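Side-chain contacts in ATP-dependent CLP protease, putative (Plasmodium falciparum, PDB 2F6I), which probably hydrolyses proteins to small peptides as the serine protease of an ATP-dependent Clp system, this chain being its catalytic domain: residues C[87-92]-C[115-120]; C[110-115]-C[129-134]; C[123-128]-C[186-191]; C[160-165]-C[179-184]. One frame throughout, in Å; residues are numbered along the deposited sequence.

How the interactions relate
Helix 109-116 ties the contacts together: interactions 1 and 2 share Leu115, and Phe92 CZ of the first lies 3.4 Å from Ile114 CG2 of the second. Interaction 3 adjoins interaction 2 through the sheet, where Ile131 O is 2.7 Å from Met186 N, a probable hydrogen bond; their centres are about 10 Å apart. Interaction 4 also has its centre about 10 Å from that of interaction 2, and Val113 CG2 lies 3.5 Å from Leu161 CD2. The predicted active-site residue His134 belongs to interaction 2, in 129-134, and Ser180 of interaction 4 lies about 4 Å from it, side chain to side chain. Interactions 1 and 3 lie away from it.

Interaction 1: C[87-92]-C[115-120]; sequences AILDIF and LASGKK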
loop_
_atom_site.group_PDB
_atom_site.type_symbol
_atom_site.label_atom_id
_atom_site.label_comp_id
_atom_site.label_asym_id
_atom_site.label_seq_id
_atom_site.Cartn_x
_atom_site.Cartn_y
_atom_site.Cartn_z
ATOM N N ALA C 87 12.406 14.756 -32.076
ATOM C CA ALA C 87 13.852 14.761 -31.885
ATOM C C ALA C 87 14.447 13.664 -32.757
ATOM O O ALA C 87 15.454 13.867 -33.438
ATOM C CB ALA C 87 14.191 14.511 -30.427
ATOM N N ILE C 88 13.814 12.494 -32.732
ATOM C CA ILE C 88 14.277 11.373 -33.534
ATOM C C ILE C 88 14.167 11.739 -35.012
ATOM O O ILE C 88 15.028 11.379 -35.817
ATOM C CB ILE C 88 13.444 10.105 -33.257
ATOM C CG1 ILE C 88 13.703 9.622 -31.829
ATOM C CG2 ILE C 88 13.795 9.020 -34.255
ATOM C CD1 ILE C 88 12.904 8.394 -31.439
ATOM N N LEU C 89 13.108 12.465 -35.358
ATOM C CA LEU C 89 12.887 12.884 -36.736
ATOM C C LEU C 89 14.029 13.800 -37.186
ATOM O O LEU C 89 14.540 13.660 -38.299
ATOM C CB LEU C 89 11.546 13.615 -36.860
ATOM C CG LEU C 89 10.957 13.755 -38.265
ATOM C CD1 LEU C 89 10.642 12.374 -38.826
ATOM C CD2 LEU C 89 9.692 14.602 -38.212
ATOM N N ASP C 90 14.426 14.732 -36.321
ATOM C CA ASP C 90 15.518 15.646 -36.642
ATOM C C ASP C 90 16.789 14.857 -36.930
ATOM O O ASP C 90 17.465 15.097 -37.933
ATOM C CB ASP C 90 15.788 16.621 -35.488
ATOM C CG ASP C 90 14.886 17.841 -35.525
ATOM O OD1 ASP C 90 14.426 18.209 -36.626
ATOM O OD2 ASP C 90 14.655 18.445 -34.456
ATOM N N ILE C 91 17.110 13.920 -36.042
ATOM C CA ILE C 91 18.299 13.094 -36.194
ATOM C C ILE C 91 18.212 12.304 -37.494
ATOM O O ILE C 91 19.198 12.163 -38.218
ATOM C CB ILE C 91 18.453 12.116 -35.002
ATOM C CG1 ILE C 91 18.643 12.908 -33.705
ATOM C CG2 ILE C 91 19.642 11.190 -35.221
ATOM C CD1 ILE C 91 19.847 13.836 -33.719
ATOM N N PHE C 92 17.020 11.796 -37.783
ATOM C CA PHE C 92 16.776 11.026 -38.995
ATOM C C PHE C 92 17.275 11.780 -40.217
ATOM O O PHE C 92 18.026 11.244 -41.028
ATOM C CB PHE C 92 15.279 10.770 -39.158
ATOM C CG PHE C 92 14.876 9.346 -38.938
ATOM C CD1 PHE C 92 15.134 8.713 -37.727
ATOM C CD2 PHE C 92 14.212 8.641 -39.938
ATOM C CE1 PHE C 92 14.734 7.395 -37.512
ATOM C CE2 PHE C 92 13.807 7.325 -39.735
ATOM C CZ PHE C 92 14.069 6.701 -38.517
ATOM N N LEU C 115 7.857 6.216 -39.591
ATOM C CA LEU C 115 7.709 5.201 -40.625
ATOM C C LEU C 115 7.597 5.893 -41.982
ATOM O O LEU C 115 8.257 5.508 -42.945
ATOM C CB LEU C 115 6.446 4.373 -40.361
ATOM C CG LEU C 115 5.957 3.411 -41.450
ATOM C CD1 LEU C 115 6.989 2.321 -41.706
ATOM C CD2 LEU C 115 4.632 2.802 -41.012
ATOM N N ALA C 116 6.767 6.932 -42.035
ATOM C CA ALA C 116 6.530 7.683 -43.264
ATOM C C ALA C 116 7.702 8.547 -43.730
ATOM O O ALA C 116 7.750 8.954 -44.892
ATOM C CB ALA C 116 5.286 8.546 -43.101
ATOM N N SER C 117 8.645 8.829 -42.838
ATOM C CA SER C 117 9.787 9.655 -43.209
ATOM C C SER C 117 10.932 8.858 -43.822
ATOM O O SER C 117 11.987 9.411 -44.120
ATOM C CB SER C 117 10.300 10.428 -41.995
ATOM O OG SER C 117 10.715 9.544 -40.972
ATOM N N GLY C 118 10.723 7.560 -44.014
ATOM C CA GLY C 118 11.766 6.736 -44.597
ATOM C C GLY C 118 12.089 7.176 -46.012
ATOM O O GLY C 118 11.318 7.919 -46.622
ATOM N N LYS C 119 13.225 6.726 -46.537
ATOM C CA LYS C 119 13.618 7.092 -47.892
ATOM C C LYS C 119 12.465 6.759 -48.826
ATOM O O LYS C 119 12.022 5.609 -48.884
ATOM C CB LYS C 119 14.858 6.313 -48.341
ATOM C CG LYS C 119 15.377 6.767 -49.702
ATOM C CD LYS C 119 16.275 5.737 -50.391
ATOM C CE LYS C 119 17.529 5.428 -49.588
ATOM N NZ LYS C 119 18.611 4.776 -50.386
ATOM N N LYS C 120 11.977 7.764 -49.549
ATOM C CA LYS C 120 10.875 7.557 -50.479
ATOM C C LYS C 120 11.190 6.349 -51.355
ATOM O O LYS C 120 12.263 6.265 -51.955
ATOM C CB LYS C 120 10.668 8.799 -51.337
#
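Ser117 sets its hydroxyl against two hydrophobic side chains of helix 82-94. The OG atom is 3.6 Å from Leu89 CD1 and 3.8 Å from Phe92 CD2, and Leu89 CD1 also meets Ser117 CB at 3.7 Å. One methyl branch of the leucine therefore touches both side-chain atoms of the serine, while the phenylalanine ring approaches the hydroxyl obliquely through its CD2 and CE2 atoms.

The serine follows directly on helix 109-116, and its pose is held by carbonyls of that helix's last turn. OG stands between the backbone N and the carbonyl carbon (chi1 60°), and from there it hydrogen-bonds to Ile114 O, with a weaker bond to Val113 O. Leu89 reaches across because its CG is turned anti to the backbone N (chi1 -162°), which carries CD1 toward Ser117. Farther out, Phe168 of helix 151-169 also packs on Ser117, Phe92 rests on Leu60 and Ile73, and Asp90 bonds through OD2 to Asn128 N of a neighbouring subunit.

The contact thus illustrates how a polar group can serve an apolar interface: with its proton engaged by Ile114 O, and weakly by Val113 O, in the helix just before it, the hydroxyl meets leucine and phenylalanine by van der Waals contact.

Interaction 2: C[110-115]-C[129-134]; sequences MASVIL and CRIMIH
Ser112, on helix 109-116, donates its hydroxyl to the main chain of strand 130-132, and Leu115, one turn on, adds an apolar touch to the same strand. The hydrogen bond from Ser112 OG to Met132 O is short, at 2.7 Å, with a C=O...donor angle of 154° and the donor tilted 19° from the carbonyl plane. The serine rotamer makes this possible: OG lies beside the backbone N and anti to the carbonyl carbon, which directs it at the strand. The two branches of Ile131 have different partners: CG2 lies 3.6 Å from Ser112 OG, while the longer branch, extended through CG1 (chi2 173°), brings CD1 to 3.9 Å from Leu115 CD2. The leucine and isoleucine side chains cross at about a right angle.

Met132 behaves differently. Its CB points away from the helix; what it offers there is its carbonyl oxygen. Its side chain runs forward, toward His134, with CG 3.3 Å above one face of that ring, offset toward the rim.

Strand 130-132 also pairs with strands 106-107 and 185-186. Helix 109-116 packing across a strand followed two residues on by His134, the predicted active-site histidine, is the arrangement of the ClpP fold of peptidase family S14.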
loop_
_atom_site.group_PDB
_atom_site.type_symbol
_atom_site.label_atom_id
_atom_site.label_comp_id
_atom_site.label_asym_id
_atom_site.label_seq_id
_atom_site.Cartn_x
_atom_site.Cartn_y
_atom_site.Cartn_z
ATOM N N MET C 110 3.745 9.432 -33.650
ATOM C CA MET C 110 5.109 9.682 -34.113
ATOM C C MET C 110 5.760 8.452 -34.733
ATOM O O MET C 110 6.625 8.574 -35.603
ATOM C CB MET C 110 5.987 10.208 -32.971
ATOM C CG MET C 110 5.828 11.699 -32.702
ATOM S SD MET C 110 5.939 12.675 -34.227
ATOM C CE MET C 110 7.636 12.402 -34.702
ATOM N N ALA C 111 5.351 7.269 -34.285
ATOM C CA ALA C 111 5.901 6.034 -34.827
ATOM C C ALA C 111 5.503 5.958 -36.297
ATOM O O ALA C 111 6.303 5.579 -37.156
ATOM C CB ALA C 111 5.357 4.832 -34.062
ATOM N N SER C 112 4.258 6.333 -36.576
ATOM C CA SER C 112 3.735 6.333 -37.936
ATOM C C SER C 112 4.454 7.382 -38.773
ATOM O O SER C 112 4.773 7.146 -39.938
ATOM C CB SER C 112 2.233 6.627 -37.926
ATOM O OG SER C 112 1.505 5.556 -37.351
ATOM N N VAL C 113 4.711 8.541 -38.174
ATOM C CA VAL C 113 5.402 9.617 -38.874
ATOM C C VAL C 113 6.830 9.201 -39.215
ATOM O O VAL C 113 7.311 9.451 -40.322
ATOM C CB VAL C 113 5.448 10.901 -38.027
ATOM C CG1 VAL C 113 6.193 11.987 -38.781
ATOM C CG2 VAL C 113 4.033 11.357 -37.696
ATOM N N ILE C 114 7.506 8.570 -38.259
ATOM C CA ILE C 114 8.873 8.112 -38.480
ATOM C C ILE C 114 8.858 7.089 -39.610
ATOM O O ILE C 114 9.732 7.090 -40.477
ATOM C CB ILE C 114 9.459 7.462 -37.208
ATOM C CG1 ILE C 114 9.625 8.522 -36.117
ATOM C CG2 ILE C 114 10.797 6.807 -37.523
ATOM C CD1 ILE C 114 10.088 7.967 -34.784
ATOM N N LEU C 115 7.857 6.216 -39.591
ATOM C CA LEU C 115 7.709 5.201 -40.625
ATOM C C LEU C 115 7.597 5.893 -41.982
ATOM O O LEU C 115 8.257 5.508 -42.945
ATOM C CB LEU C 115 6.446 4.373 -40.361
ATOM C CG LEU C 115 5.957 3.411 -41.450
ATOM C CD1 LEU C 115 6.989 2.321 -41.706
ATOM C CD2 LEU C 115 4.632 2.802 -41.012
ATOM N N CYS C 129 0.116 -5.497 -40.254
ATOM C CA CYS C 129 0.365 -4.303 -39.457
ATOM C C CYS C 129 -0.835 -3.353 -39.432
ATOM O O CYS C 129 -1.528 -3.174 -40.436
ATOM C CB CYS C 129 1.588 -3.563 -39.998
ATOM S SG CYS C 129 2.082 -2.146 -39.003
ATOM N N ARG C 130 -1.082 -2.752 -38.274
ATOM C CA ARG C 130 -2.176 -1.802 -38.125
ATOM C C ARG C 130 -1.534 -0.439 -37.910
ATOM O O ARG C 130 -0.725 -0.265 -37.001
ATOM C CB ARG C 130 -3.056 -2.178 -36.931
ATOM C CG ARG C 130 -3.671 -3.572 -37.035
ATOM C CD ARG C 130 -4.629 -3.676 -38.214
ATOM N NE ARG C 130 -5.889 -2.983 -37.959
ATOM C CZ ARG C 130 -6.819 -2.752 -38.880
ATOM N NH1 ARG C 130 -6.636 -3.152 -40.132
ATOM N NH2 ARG C 130 -7.940 -2.126 -38.544
ATOM N N ILE C 131 -1.893 0.519 -38.758
ATOM C CA ILE C 131 -1.334 1.865 -38.696
ATOM C C ILE C 131 -2.402 2.918 -38.417
ATOM O O ILE C 131 -3.483 2.888 -39.005
ATOM C CB ILE C 131 -0.627 2.199 -40.027
ATOM C CG1 ILE C 131 0.427 1.130 -40.326
ATOM C CG2 ILE C 131 0.009 3.570 -39.959
ATOM C CD1 ILE C 131 1.066 1.252 -41.692
ATOM N N MET C 132 -2.089 3.847 -37.518
ATOM C CA MET C 132 -3.014 4.913 -37.147
ATOM C C MET C 132 -2.265 6.220 -36.922
ATOM O O MET C 132 -1.048 6.226 -36.745
ATOM C CB MET C 132 -3.763 4.536 -35.872
ATOM C CG MET C 132 -2.857 4.403 -34.666
ATOM S SD MET C 132 -3.285 2.981 -33.664
ATOM C CE MET C 132 -3.201 1.705 -34.911
ATOM N N ILE C 133 -2.999 7.324 -36.915
ATOM C CA ILE C 133 -2.396 8.636 -36.727
ATOM C C ILE C 133 -2.481 9.113 -35.280
ATOM O O ILE C 133 -1.564 9.762 -34.778
ATOM C CB ILE C 133 -3.074 9.673 -37.643
ATOM C CG1 ILE C 133 -2.997 9.196 -39.095
ATOM C CG2 ILE C 133 -2.404 11.032 -37.481
ATOM C CD1 ILE C 133 -3.736 10.085 -40.072
ATOM N N HIS C 134 -3.586 8.784 -34.618
ATOM C CA HIS C 134 -3.820 9.171 -33.227
ATOM C C HIS C 134 -2.819 8.521 -32.267
ATOM O O HIS C 134 -2.001 7.696 -32.673
ATOM C CB HIS C 134 -5.243 8.780 -32.828
ATOM C CG HIS C 134 -5.509 7.309 -32.922
ATOM N ND1 HIS C 134 -5.428 6.466 -31.834
ATOM C CD2 HIS C 134 -5.823 6.525 -33.981
ATOM C CE1 HIS C 134 -5.681 5.227 -32.218
ATOM N NE2 HIS C 134 -5.923 5.236 -33.517
#

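Interaction 3: C[123-128]-C[186-191]; sequences RKSLPN and MNALEA
Two flat peptide groups of the turn after strand 123-125 meet the methyl group of Ala188 through their oxygens. Ala188 CB, at the start of helix 188-194, is 3.4 Å from Pro127 O and 3.8 Å from Leu126 O. The CB atoms of Leu126 and Pro127 are directed away from that helix, and both side chains pack on Asp90 of a neighbouring subunit, so these two residues meet the alanine with their main-chain oxygens. Ser125 adds the third touch, with OG 4.1 Å from the methyl group. Placed anti to the backbone N (chi1 168°), this hydroxyl donates to Leu126 O at 3.0 Å; the donor is tilted 29° from the carbonyl plane.

A water joins the backbones beside the methyl contact. It donates to Pro127 O at 2.6 Å and accepts from Ala188 N at 2.9 Å, linking the turn to the first residue of the helix.

That helix end is itself organised by a capping box. Asn187, at the N-cap, uses OD1 to accept from Glu190 N at 2.7 Å, a nearly straight bond with an angle of 170° at the hydrogen. In return, Glu190 OE1 accepts from Asn187 N through its anti lone pair. Ala191 packs on Ile131 of strand 130-132.

The methyl group makes only van der Waals contact with the two carbonyl oxygens; the polar needs here are met by the capping box, for Asn187 N and Glu190 N, and by the water, for Ala188 N and Pro127 O.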
loop_
_atom_site.group_PDB
_atom_site.type_symbol
_atom_site.label_atom_id
_atom_site.label_comp_id
_atom_site.label_asym_id
_atom_site.label_seq_id
_atom_site.Cartn_x
_atom_site.Cartn_y
_atom_site.Cartn_z
ATOM N N ARG C 123 9.872 2.657 -47.928
ATOM C CA ARG C 123 9.024 2.599 -46.745
ATOM C C ARG C 123 8.116 1.399 -46.961
ATOM O O ARG C 123 7.304 1.384 -47.886
ATOM C CB ARG C 123 8.199 3.877 -46.615
ATOM C CG ARG C 123 9.041 5.141 -46.511
ATOM C CD ARG C 123 8.159 6.377 -46.524
ATOM N NE ARG C 123 7.290 6.389 -47.696
ATOM C CZ ARG C 123 6.296 7.251 -47.882
ATOM N NH1 ARG C 123 6.039 8.182 -46.971
ATOM N NH2 ARG C 123 5.548 7.170 -48.974
ATOM N N LYS C 124 8.266 0.387 -46.114
ATOM C CA LYS C 124 7.473 -0.824 -46.253
ATOM C C LYS C 124 6.700 -1.206 -44.998
ATOM O O LYS C 124 6.843 -0.591 -43.940
ATOM C CB LYS C 124 8.377 -1.987 -46.663
ATOM C CG LYS C 124 9.187 -1.722 -47.919
ATOM C CD LYS C 124 10.036 -2.929 -48.294
ATOM C CE LYS C 124 10.840 -2.668 -49.557
ATOM N NZ LYS C 124 11.629 -3.862 -49.975
ATOM N N SER C 125 5.880 -2.241 -45.135
ATOM C CA SER C 125 5.071 -2.735 -44.038
ATOM C C SER C 125 4.635 -4.167 -44.299
ATOM O O SER C 125 4.309 -4.526 -45.430
ATOM C CB SER C 125 3.832 -1.854 -43.859
ATOM O OG SER C 125 2.894 -2.469 -42.993
ATOM N N LEU C 126 4.654 -4.989 -43.255
ATOM C CA LEU C 126 4.211 -6.365 -43.384
ATOM C C LEU C 126 2.684 -6.305 -43.464
ATOM O O LEU C 126 2.072 -5.351 -42.983
ATOM C CB LEU C 126 4.684 -7.193 -42.184
ATOM C CG LEU C 126 6.173 -7.556 -42.216
ATOM C CD1 LEU C 126 6.578 -8.206 -40.915
ATOM C CD2 LEU C 126 6.442 -8.500 -43.380
ATOM N N PRO C 127 2.054 -7.325 -44.068
ATOM C CA PRO C 127 0.605 -7.461 -44.267
ATOM C C PRO C 127 -0.363 -7.149 -43.115
ATOM O O PRO C 127 -1.307 -6.377 -43.289
ATOM C CB PRO C 127 0.460 -8.909 -44.741
ATOM C CG PRO C 127 1.741 -9.177 -45.425
ATOM C CD PRO C 127 2.741 -8.560 -44.483
ATOM N N ASN C 128 -0.138 -7.753 -41.950
ATOM C CA ASN C 128 -1.035 -7.572 -40.807
ATOM C C ASN C 128 -0.844 -6.347 -39.921
ATOM O O ASN C 128 -1.572 -6.168 -38.949
ATOM C CB ASN C 128 -1.005 -8.831 -39.943
ATOM C CG ASN C 128 -1.613 -10.026 -40.651
ATOM O OD1 ASN C 128 -1.012 -11.102 -40.713
ATOM N ND2 ASN C 128 -2.816 -9.843 -41.188
ATOM N N MET C 186 -5.772 1.848 -40.083
ATOM C CA MET C 186 -5.601 1.439 -41.473
ATOM C C MET C 186 -4.898 0.093 -41.540
ATOM O O MET C 186 -4.184 -0.284 -40.616
ATOM C CB MET C 186 -4.748 2.462 -42.232
ATOM C CG MET C 186 -5.355 3.840 -42.361
ATOM S SD MET C 186 -4.171 5.022 -43.046
ATOM C CE MET C 186 -3.836 6.048 -41.622
ATOM N N ASN C 187 -5.113 -0.638 -42.628
ATOM C CA ASN C 187 -4.420 -1.904 -42.810
ATOM C C ASN C 187 -3.250 -1.550 -43.725
ATOM O O ASN C 187 -3.170 -0.422 -44.218
ATOM C CB ASN C 187 -5.322 -2.964 -43.458
ATOM C CG ASN C 187 -5.849 -2.545 -44.822
ATOM O OD1 ASN C 187 -5.104 -2.054 -45.670
ATOM N ND2 ASN C 187 -7.141 -2.759 -45.041
ATOM N N ALA C 188 -2.346 -2.496 -43.948
ATOM C CA ALA C 188 -1.175 -2.252 -44.787
ATOM C C ALA C 188 -1.496 -1.509 -46.085
ATOM O O ALA C 188 -0.912 -0.461 -46.372
ATOM C CB ALA C 188 -0.482 -3.573 -45.105
ATOM N N LEU C 189 -2.423 -2.058 -46.862
ATOM C CA LEU C 189 -2.811 -1.466 -48.136
ATOM C C LEU C 189 -3.369 -0.051 -48.001
ATOM O O LEU C 189 -2.996 0.847 -48.758
ATOM C CB LEU C 189 -3.834 -2.360 -48.837
ATOM C CG LEU C 189 -4.252 -1.898 -50.236
ATOM C CD1 LEU C 189 -3.012 -1.714 -51.110
ATOM C CD2 LEU C 189 -5.204 -2.919 -50.850
ATOM N N GLU C 190 -4.263 0.149 -47.041
ATOM C CA GLU C 190 -4.850 1.466 -46.840
ATOM C C GLU C 190 -3.762 2.470 -46.473
ATOM O O GLU C 190 -3.854 3.653 -46.811
ATOM C CB GLU C 190 -5.918 1.404 -45.748
ATOM C CG GLU C 190 -7.032 0.415 -46.065
ATOM C CD GLU C 190 -8.135 0.400 -45.021
ATOM O OE1 GLU C 190 -7.822 0.238 -43.821
ATOM O OE2 GLU C 190 -9.318 0.541 -45.405
ATOM N N ALA C 191 -2.726 1.990 -45.792
ATOM C CA ALA C 191 -1.613 2.843 -45.393
ATOM C C ALA C 191 -0.853 3.291 -46.635
ATOM O O ALA C 191 -0.418 4.438 -46.729
ATOM C CB ALA C 191 -0.684 2.089 -44.452
HETATM O O HOH W 1 -2.944 -4.695 -42.183
#

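Interaction 4: C[160-165]-C[179-184]; sequences LLYHYL and DSDRDY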
loop_
_atom_site.group_PDB
_atom_site.type_symbol
_atom_site.label_atom_id
_atom_site.label_comp_id
_atom_site.label_asym_id
_atom_site.label_seq_id
_atom_site.Cartn_x
_atom_site.Cartn_y
_atom_site.Cartn_z
ATOM N N LEU C 160 1.942 20.439 -35.565
ATOM C CA LEU C 160 3.235 20.309 -36.222
ATOM C C LEU C 160 3.414 18.876 -36.715
ATOM O O LEU C 160 3.925 18.646 -37.810
ATOM C CB LEU C 160 4.355 20.686 -35.248
ATOM C CG LEU C 160 5.795 20.679 -35.771
ATOM C CD1 LEU C 160 5.906 21.566 -37.002
ATOM C CD2 LEU C 160 6.734 21.168 -34.678
ATOM N N LEU C 161 2.987 17.913 -35.903
ATOM C CA LEU C 161 3.092 16.509 -36.282
ATOM C C LEU C 161 2.282 16.329 -37.561
ATOM O O LEU C 161 2.747 15.713 -38.520
ATOM C CB LEU C 161 2.541 15.614 -35.163
ATOM C CG LEU C 161 2.652 14.086 -35.294
ATOM C CD1 LEU C 161 2.340 13.443 -33.958
ATOM C CD2 LEU C 161 1.700 13.565 -36.360
ATOM N N TYR C 162 1.072 16.881 -37.571
ATOM C CA TYR C 162 0.200 16.786 -38.734
ATOM C C TYR C 162 0.881 17.340 -39.982
ATOM O O TYR C 162 0.839 16.716 -41.040
ATOM C CB TYR C 162 -1.119 17.535 -38.491
ATOM C CG TYR C 162 -1.966 16.969 -37.365
ATOM C CD1 TYR C 162 -2.003 15.596 -37.116
ATOM C CD2 TYR C 162 -2.746 17.805 -36.565
ATOM C CE1 TYR C 162 -2.795 15.068 -36.095
ATOM C CE2 TYR C 162 -3.542 17.288 -35.543
ATOM C CZ TYR C 162 -3.561 15.918 -35.312
ATOM O OH TYR C 162 -4.331 15.400 -34.292
ATOM N N HIS C 163 1.513 18.506 -39.859
ATOM C CA HIS C 163 2.198 19.110 -40.998
ATOM C C HIS C 163 3.287 18.208 -41.567
ATOM O O HIS C 163 3.395 18.052 -42.784
ATOM C CB HIS C 163 2.806 20.464 -40.618
ATOM C CG HIS C 163 1.819 21.589 -40.618
ATOM N ND1 HIS C 163 0.867 21.746 -39.633
ATOM C CD2 HIS C 163 1.620 22.598 -41.499
ATOM C CE1 HIS C 163 0.123 22.803 -39.908
ATOM N NE2 HIS C 163 0.558 23.339 -41.035
ATOM N N TYR C 164 4.098 17.620 -40.691
ATOM C CA TYR C 164 5.164 16.734 -41.139
ATOM C C TYR C 164 4.607 15.496 -41.824
ATOM O O TYR C 164 5.151 15.039 -42.830
ATOM C CB TYR C 164 6.055 16.321 -39.964
ATOM C CG TYR C 164 7.087 17.359 -39.590
ATOM C CD1 TYR C 164 7.165 17.861 -38.291
ATOM C CD2 TYR C 164 7.988 17.846 -40.540
ATOM C CE1 TYR C 164 8.114 18.821 -37.946
ATOM C CE2 TYR C 164 8.940 18.806 -40.207
ATOM C CZ TYR C 164 8.997 19.289 -38.910
ATOM O OH TYR C 164 9.937 20.240 -38.579
ATOM N N LEU C 165 3.523 14.946 -41.284
ATOM C CA LEU C 165 2.923 13.761 -41.883
ATOM C C LEU C 165 2.349 14.132 -43.244
ATOM O O LEU C 165 2.411 13.353 -44.195
ATOM C CB LEU C 165 1.809 13.203 -40.999
ATOM C CG LEU C 165 1.205 11.908 -41.550
ATOM C CD1 LEU C 165 2.285 10.839 -41.602
ATOM C CD2 LEU C 165 0.043 11.450 -40.683
ATOM N N ASP C 179 -8.742 12.579 -39.659
ATOM C CA ASP C 179 -8.501 11.153 -39.480
ATOM C C ASP C 179 -7.977 10.821 -38.090
ATOM O O ASP C 179 -8.380 9.826 -37.491
ATOM C CB ASP C 179 -7.524 10.629 -40.537
ATOM C CG ASP C 179 -8.144 10.564 -41.918
ATOM O OD1 ASP C 179 -9.353 10.255 -42.007
ATOM O OD2 ASP C 179 -7.427 10.807 -42.912
ATOM N N SER C 180 -7.080 11.653 -37.574
ATOM C CA SER C 180 -6.527 11.424 -36.248
ATOM C C SER C 180 -7.611 11.505 -35.174
ATOM O O SER C 180 -7.718 10.625 -34.316
ATOM C CB SER C 180 -5.435 12.448 -35.941
ATOM O OG SER C 180 -4.894 12.234 -34.646
ATOM N N ASP C 181 -8.417 12.561 -35.232
ATOM C CA ASP C 181 -9.478 12.765 -34.254
ATOM C C ASP C 181 -10.524 11.658 -34.217
ATOM O O ASP C 181 -11.238 11.516 -33.225
ATOM C CB ASP C 181 -10.182 14.106 -34.494
ATOM C CG ASP C 181 -9.250 15.293 -34.328
ATOM O OD1 ASP C 181 -8.382 15.249 -33.427
ATOM O OD2 ASP C 181 -9.397 16.273 -35.089
ATOM N N ARG C 182 -10.621 10.872 -35.284
ATOM C CA ARG C 182 -11.610 9.804 -35.315
ATOM C C ARG C 182 -11.027 8.412 -35.093
ATOM O O ARG C 182 -11.657 7.412 -35.434
ATOM C CB ARG C 182 -12.400 9.849 -36.633
ATOM C CG ARG C 182 -11.605 9.534 -37.896
ATOM C CD ARG C 182 -12.428 9.867 -39.143
ATOM N NE ARG C 182 -11.785 9.437 -40.384
ATOM C CZ ARG C 182 -11.899 8.218 -40.907
ATOM N NH1 ARG C 182 -12.634 7.297 -40.300
ATOM N NH2 ARG C 182 -11.270 7.920 -42.037
ATOM N N ASP C 183 -9.837 8.349 -34.499
ATOM C CA ASP C 183 -9.174 7.073 -34.226
ATOM C C ASP C 183 -9.284 6.139 -35.423
ATOM O O ASP C 183 -9.869 5.060 -35.334
ATOM C CB ASP C 183 -9.790 6.391 -33.000
ATOM C CG ASP C 183 -9.666 7.227 -31.743
ATOM O OD1 ASP C 183 -8.558 7.735 -31.472
ATOM O OD2 ASP C 183 -10.676 7.367 -31.019
ATOM N N TYR C 184 -8.711 6.560 -36.542
ATOM C CA TYR C 184 -8.760 5.781 -37.767
ATOM C C TYR C 184 -7.619 4.763 -37.874
ATOM O O TYR C 184 -6.442 5.127 -37.865
ATOM C CB TYR C 184 -8.761 6.750 -38.964
ATOM C CG TYR C 184 -8.676 6.116 -40.333
ATOM C CD1 TYR C 184 -9.351 4.931 -40.627
ATOM C CD2 TYR C 184 -7.944 6.726 -41.350
ATOM C CE1 TYR C 184 -9.298 4.366 -41.904
ATOM C CE2 TYR C 184 -7.884 6.176 -42.630
ATOM C CZ TYR C 184 -8.562 4.995 -42.901
ATOM O OH TYR C 184 -8.496 4.446 -44.164
#
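Tyr162 leans out from helix 151-169 to reach Ser180 near the end of helix 173-181, joining two successive helices of the ClpP fold. Its CG is turned anti to the carbonyl carbon (chi1 -63°), and the ring extends toward the second helix. Ser180 answers with OG anti to its backbone N, so that hydroxyl faces hydroxyl: Tyr162 OH and Ser180 OG are 3.2 Å apart, a weak hydrogen bond in which either could donate. The serine does more than meet the phenol oxygen, since its CB lies 3.7 Å from Tyr162 CE1, obliquely to the ring. Asp181 stands at the margin, its OD1 4.1 Å from Tyr162 OH. The shaft of the tyrosine is packed by Val173, Ile176 and Glu177 of helix 173-181.

Behind Ser180 the chain leaves its helix in a compact turn. Asp183 N bonds to Ser180 O at 3.1 Å, and Asp183 has a left-handed backbone conformation, consistent with the change of direction after the helix. The side chains of Ser180 and Asp183 both pack against His134, the predicted active-site residue, so the tyrosine contact lies one shell out from that site.

A salt bridge between Asp179 and Arg182 spans the turn. Arg182 grips Asp179 OD1 side-on, through NE and NH2, while Asp179 OD2 is held by Tyr194 OH. The guanidinium group also reaches Tyr184, with Arg182 NH2 placed 3.5 Å above the plane of the Tyr184 ring, over its centre.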